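Local coordinates for probable polyketide synthase 1 (Dictyostelium discoideum, PDB 2H84), which makes acylpyrones in vitro, this chain being its C-terminal type III polyketide synthase domain, a member of the chalcone and stilbene synthase family, at residues Arg63-Asp68 and Phe206-Ala211; Asn89-Val94 and Thr184-Leu189. One frame throughout, in Å; residues are numbered along the deposited sequence.

Overall arrangement
The centres of the two contacts are 9 Å apart, and both reach neighbouring antiparallel strands of the large mixed sheet, 178-185 and 209-216. A probable hydrogen bond of 3.0 Å from E185 N to G209 O couples them directly. D208 OD2, which accepts from V66 N in interaction 1, also probably bonds to S188 OG of segment 184-189, while the V66 side chain touches Q90 and V94 of interaction 2. The active-site side lies at the F206 end of interaction 1: the F206 side chain is about 5 Å from that of the predicted catalytic C157 and about 4 Å from a bound hexaethylene glycol. Interaction 2 lies away from the annotated site.

Interaction 1: residues Arg63-Asp68 and Phe206-Ala211; sequences RHLVRD and FADGSA
R63 bonds to F206, while H64 and V66 both bond to D208, one to its backbone N and the other to its carboxylate. In the side-chain-to-backbone bond, R63 NH1 donates to F206 O at 2.6 Å, and the carbonyl oxygen lies only 8° out of the guanidinium plane. The purely backbone bond runs from D208 N to H64 O at 3.1 Å and is almost straight (170° at the hydrogen). In the third, V66 N reaches D208 OD2 at 2.7 Å, nearly along the carboxylate C-O axis. That oxygen probably has a second partner in S188 OG, which also accepts from R67 N. Van der Waals contacts accompany these bonds: A207 CB lies 3.7 Å from H64 O, and V66, crossing the D208 side chain at about a right angle, brings its CG2 to 3.6 Å from OD2.

The apolar part centres on A207. R63 CG, held beside the backbone N (chi1 -82°), comes 3.8 Å from A207 CB, and L65 CD2 is 4.1 Å from the same methyl.

F206 is the first residue past helix 197-205, and R63 NH2 bonds to S203 O, so one guanidinium serves two carbonyls at the C-terminal end of that helix. An alanine in place of R63 would remove both donors and the CG and CD packing, and would probably leave F206 O and S203 O without these mates. The side chain of F206 leaves its backbone away from segment 63-68 and lies about 5 Å from that of C157; it probably corresponds to the phenylalanine that gates the CoA tunnel in chalcone synthases. A positive group at the helix end is likely to be electrostatically favourable, and the bonds to F206 O and to D208 probably restrain the backbone on which F206 sits.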
# COMPACT_ATOMS: atom_id res chain seq x y z
N ARG A 63 20.01 -5.54 -18.70
CA ARG A 63 18.98 -5.63 -17.68
C ARG A 63 19.43 -6.63 -16.62
O ARG A 63 20.20 -7.56 -16.92
CB ARG A 63 17.65 -6.11 -18.28
CG ARG A 63 16.82 -5.04 -18.94
CD ARG A 63 15.46 -5.58 -19.34
NE ARG A 63 15.56 -6.57 -20.41
CZ ARG A 63 14.63 -7.50 -20.66
NH1 ARG A 63 13.54 -7.56 -19.92
NH2 ARG A 63 14.80 -8.36 -21.64
N HIS A 64 18.97 -6.44 -15.39
CA HIS A 64 19.29 -7.35 -14.29
C HIS A 64 18.01 -8.13 -14.01
O HIS A 64 16.94 -7.55 -13.82
CB HIS A 64 19.74 -6.55 -13.07
CG HIS A 64 21.03 -5.83 -13.27
ND1 HIS A 64 22.24 -6.35 -12.85
CD2 HIS A 64 21.32 -4.66 -13.88
CE1 HIS A 64 23.21 -5.53 -13.20
NE2 HIS A 64 22.68 -4.49 -13.83
N LEU A 65 18.12 -9.45 -13.99
CA LEU A 65 16.93 -10.27 -13.79
C LEU A 65 17.11 -11.39 -12.78
O LEU A 65 18.08 -12.13 -12.84
CB LEU A 65 16.51 -10.88 -15.13
CG LEU A 65 16.47 -9.98 -16.35
CD1 LEU A 65 16.31 -10.84 -17.58
CD2 LEU A 65 15.34 -8.99 -16.24
N VAL A 66 16.14 -11.53 -11.87
CA VAL A 66 16.18 -12.59 -10.89
C VAL A 66 16.06 -13.87 -11.70
O VAL A 66 16.62 -14.90 -11.33
CB VAL A 66 15.01 -12.46 -9.88
CG1 VAL A 66 14.91 -13.71 -9.02
CG2 VAL A 66 15.22 -11.25 -9.00
N ARG A 67 15.32 -13.81 -12.81
CA ARG A 67 15.17 -14.98 -13.68
C ARG A 67 15.89 -14.70 -14.99
O ARG A 67 15.39 -13.99 -15.85
CB ARG A 67 13.70 -15.28 -13.96
CG ARG A 67 13.51 -16.48 -14.90
CD ARG A 67 12.06 -16.93 -14.96
NE ARG A 67 11.87 -18.01 -15.92
CZ ARG A 67 11.12 -19.08 -15.69
NH1 ARG A 67 10.50 -19.21 -14.53
NH2 ARG A 67 10.98 -20.03 -16.60
N ASP A 68 17.08 -15.28 -15.13
CA ASP A 68 17.89 -15.09 -16.33
C ASP A 68 17.39 -16.04 -17.41
O ASP A 68 17.77 -17.20 -17.45
CB ASP A 68 19.36 -15.37 -16.00
CG ASP A 68 20.29 -15.08 -17.17
OD1 ASP A 68 21.52 -15.11 -17.00
OD2 ASP A 68 19.79 -14.84 -18.28
N PHE A 206 11.06 -4.76 -19.23
CA PHE A 206 11.02 -4.85 -17.77
C PHE A 206 12.20 -5.59 -17.15
O PHE A 206 12.70 -6.56 -17.71
CB PHE A 206 9.72 -5.52 -17.29
CG PHE A 206 8.48 -4.70 -17.56
CD1 PHE A 206 8.30 -3.46 -16.95
CD2 PHE A 206 7.50 -5.17 -18.44
CE1 PHE A 206 7.15 -2.70 -17.18
CE2 PHE A 206 6.35 -4.42 -18.69
CZ PHE A 206 6.17 -3.19 -18.06
N ALA A 207 12.63 -5.11 -16.00
CA ALA A 207 13.75 -5.70 -15.27
C ALA A 207 13.46 -5.60 -13.77
O ALA A 207 12.44 -5.01 -13.38
CB ALA A 207 15.06 -4.96 -15.60
N ASP A 208 14.34 -6.17 -12.95
CA ASP A 208 14.16 -6.16 -11.50
C ASP A 208 15.19 -5.30 -10.78
O ASP A 208 16.33 -5.18 -11.23
CB ASP A 208 14.25 -7.58 -10.94
CG ASP A 208 13.59 -8.59 -11.83
OD1 ASP A 208 12.47 -8.31 -12.30
OD2 ASP A 208 14.20 -9.65 -12.04
N GLY A 209 14.78 -4.71 -9.66
CA GLY A 209 15.70 -3.87 -8.92
C GLY A 209 15.08 -3.30 -7.66
O GLY A 209 13.87 -3.43 -7.43
N SER A 210 15.92 -2.67 -6.85
CA SER A 210 15.49 -2.08 -5.59
C SER A 210 16.27 -0.81 -5.37
O SER A 210 17.48 -0.77 -5.57
CB SER A 210 15.76 -3.04 -4.44
OG SER A 210 15.28 -2.53 -3.20
N ALA A 211 15.57 0.24 -4.95
CA ALA A 211 16.19 1.53 -4.69
C ALA A 211 15.63 2.11 -3.40
O ALA A 211 14.43 2.07 -3.17
CB ALA A 211 15.91 2.48 -5.84

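Interaction 2: residues Asn89-Val94 and Thr184-Leu189; sequences NQFKKV and TEVCSL
F91 sets its CG anti to the backbone N (chi1 177°), which sends CG off helix 84-110; the ring beyond it reaches V186. Q90 CG, likewise anti to the backbone N (chi1 165°), is the atom that meets L189 most closely. These two neighbouring residues of the helix, with V94 one turn further on, face the segment that leaves strand 178-185.

The ring of F91 meets V186 by its edge: CD2 lies 3.9 Å from V186 CB, which sits near the ring plane, and CE2 is 4.1 Å from the same atom. The two side chains slide past each other in opposite directions, an arrangement different from a methyl seated on a ring face. V94 extends the V186 contact, its CG1 lying 4.3 Å from V186 CG2.

L189 fills the other part of the interface with its two methyls. Both touch Q90 CG, CD2 more closely at 3.3 Å, and CD1 also reaches F91, 3.7 Å from its backbone N and 3.9 Å from its CB. Q90 and L189 cross at about a right angle, and Q90 touches through CB and CG. V87 adds a further helix contact to L189, and F91 also touches T126.

The contact is therefore carried by van der Waals packing, and side-chain and loop polar groups turn to other partners: V186 N is bound by T126 OG1, and K92 NZ forms a salt bridge with D247 of the second subunit. V95 and A99 continue the helix face against T184, near the end of strand 178-185. A helix packed against a beta strand and the turn that leaves it fits the alpha-beta-alpha-beta-alpha layering of the thiolase fold, to which chalcone synthase-like enzymes belong.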
# COMPACT_ATOMS: atom_id res chain seq x y z
N ASN A 89 5.99 -17.10 -4.53
CA ASN A 89 6.80 -17.73 -3.50
C ASN A 89 8.26 -17.38 -3.81
O ASN A 89 9.04 -17.07 -2.90
CB ASN A 89 6.59 -19.25 -3.49
CG ASN A 89 5.55 -19.68 -2.48
OD1 ASN A 89 4.89 -18.84 -1.87
ND2 ASN A 89 5.40 -20.99 -2.29
N GLN A 90 8.61 -17.41 -5.09
CA GLN A 90 9.96 -17.05 -5.52
C GLN A 90 10.22 -15.60 -5.15
O GLN A 90 11.27 -15.27 -4.60
CB GLN A 90 10.11 -17.24 -7.04
CG GLN A 90 11.35 -16.57 -7.64
CD GLN A 90 12.67 -17.22 -7.24
OE1 GLN A 90 13.75 -16.66 -7.48
NE2 GLN A 90 12.60 -18.41 -6.64
N PHE A 91 9.25 -14.73 -5.45
CA PHE A 91 9.33 -13.30 -5.14
C PHE A 91 9.67 -13.12 -3.66
O PHE A 91 10.69 -12.52 -3.31
CB PHE A 91 7.99 -12.65 -5.48
CG PHE A 91 7.90 -11.17 -5.16
CD1 PHE A 91 7.29 -10.75 -3.98
CD2 PHE A 91 8.38 -10.21 -6.05
CE1 PHE A 91 7.15 -9.39 -3.71
CE2 PHE A 91 8.23 -8.86 -5.78
CZ PHE A 91 7.62 -8.45 -4.61
N LYS A 92 8.80 -13.65 -2.81
CA LYS A 92 8.96 -13.59 -1.36
C LYS A 92 10.38 -14.00 -0.96
O LYS A 92 11.01 -13.40 -0.09
CB LYS A 92 7.94 -14.53 -0.71
CG LYS A 92 7.14 -13.91 0.42
CD LYS A 92 5.65 -14.17 0.23
CE LYS A 92 5.33 -15.65 0.32
NZ LYS A 92 3.88 -15.91 0.08
N LYS A 93 10.88 -15.03 -1.62
CA LYS A 93 12.20 -15.56 -1.34
C LYS A 93 13.36 -14.71 -1.88
O LYS A 93 14.49 -14.88 -1.47
CB LYS A 93 12.26 -16.98 -1.92
CG LYS A 93 13.53 -17.71 -1.79
CD LYS A 93 14.27 -17.42 -2.96
CE LYS A 93 15.14 -18.53 -3.10
NZ LYS A 93 15.95 -18.13 -4.16
N VAL A 94 13.08 -13.76 -2.76
CA VAL A 94 14.17 -12.99 -3.33
C VAL A 94 14.13 -11.48 -3.10
O VAL A 94 15.14 -10.80 -3.24
CB VAL A 94 14.27 -13.29 -4.85
CG1 VAL A 94 13.33 -12.37 -5.61
CG2 VAL A 94 15.69 -13.14 -5.33
N THR A 184 11.05 -1.71 -4.36
CA THR A 184 11.68 -2.88 -4.93
C THR A 184 10.64 -3.68 -5.73
O THR A 184 9.56 -3.99 -5.24
CB THR A 184 12.38 -3.69 -3.79
OG1 THR A 184 12.29 -5.09 -4.04
CG2 THR A 184 11.78 -3.34 -2.41
N GLU A 185 10.98 -3.97 -6.98
CA GLU A 185 10.06 -4.68 -7.87
C GLU A 185 10.79 -5.77 -8.65
O GLU A 185 11.93 -5.55 -9.07
CB GLU A 185 9.45 -3.70 -8.88
CG GLU A 185 8.89 -2.41 -8.28
CD GLU A 185 7.40 -2.46 -7.99
OE1 GLU A 185 6.80 -1.40 -7.73
OE2 GLU A 185 6.81 -3.55 -8.00
N VAL A 186 10.15 -6.92 -8.83
CA VAL A 186 10.73 -8.02 -9.58
C VAL A 186 9.75 -8.46 -10.67
O VAL A 186 8.77 -9.15 -10.40
CB VAL A 186 11.06 -9.22 -8.68
CG1 VAL A 186 11.57 -10.38 -9.51
CG2 VAL A 186 12.10 -8.82 -7.66
N CYS A 187 10.04 -8.04 -11.89
CA CYS A 187 9.20 -8.34 -13.05
C CYS A 187 9.56 -9.57 -13.85
O CYS A 187 8.68 -10.21 -14.43
CB CYS A 187 9.20 -7.16 -14.00
SG CYS A 187 8.99 -5.58 -13.19
N SER A 188 10.85 -9.89 -13.94
CA SER A 188 11.31 -11.03 -14.72
C SER A 188 10.57 -12.31 -14.39
O SER A 188 10.43 -13.18 -15.25
CB SER A 188 12.81 -11.23 -14.52
OG SER A 188 13.11 -11.42 -13.15
N LEU A 189 10.08 -12.42 -13.16
CA LEU A 189 9.35 -13.61 -12.75
C LEU A 189 8.04 -13.75 -13.50
O LEU A 189 7.49 -14.84 -13.60
CB LEU A 189 9.04 -13.54 -11.27
CG LEU A 189 10.22 -13.68 -10.32
CD1 LEU A 189 9.75 -13.50 -8.88
CD2 LEU A 189 10.84 -15.05 -10.53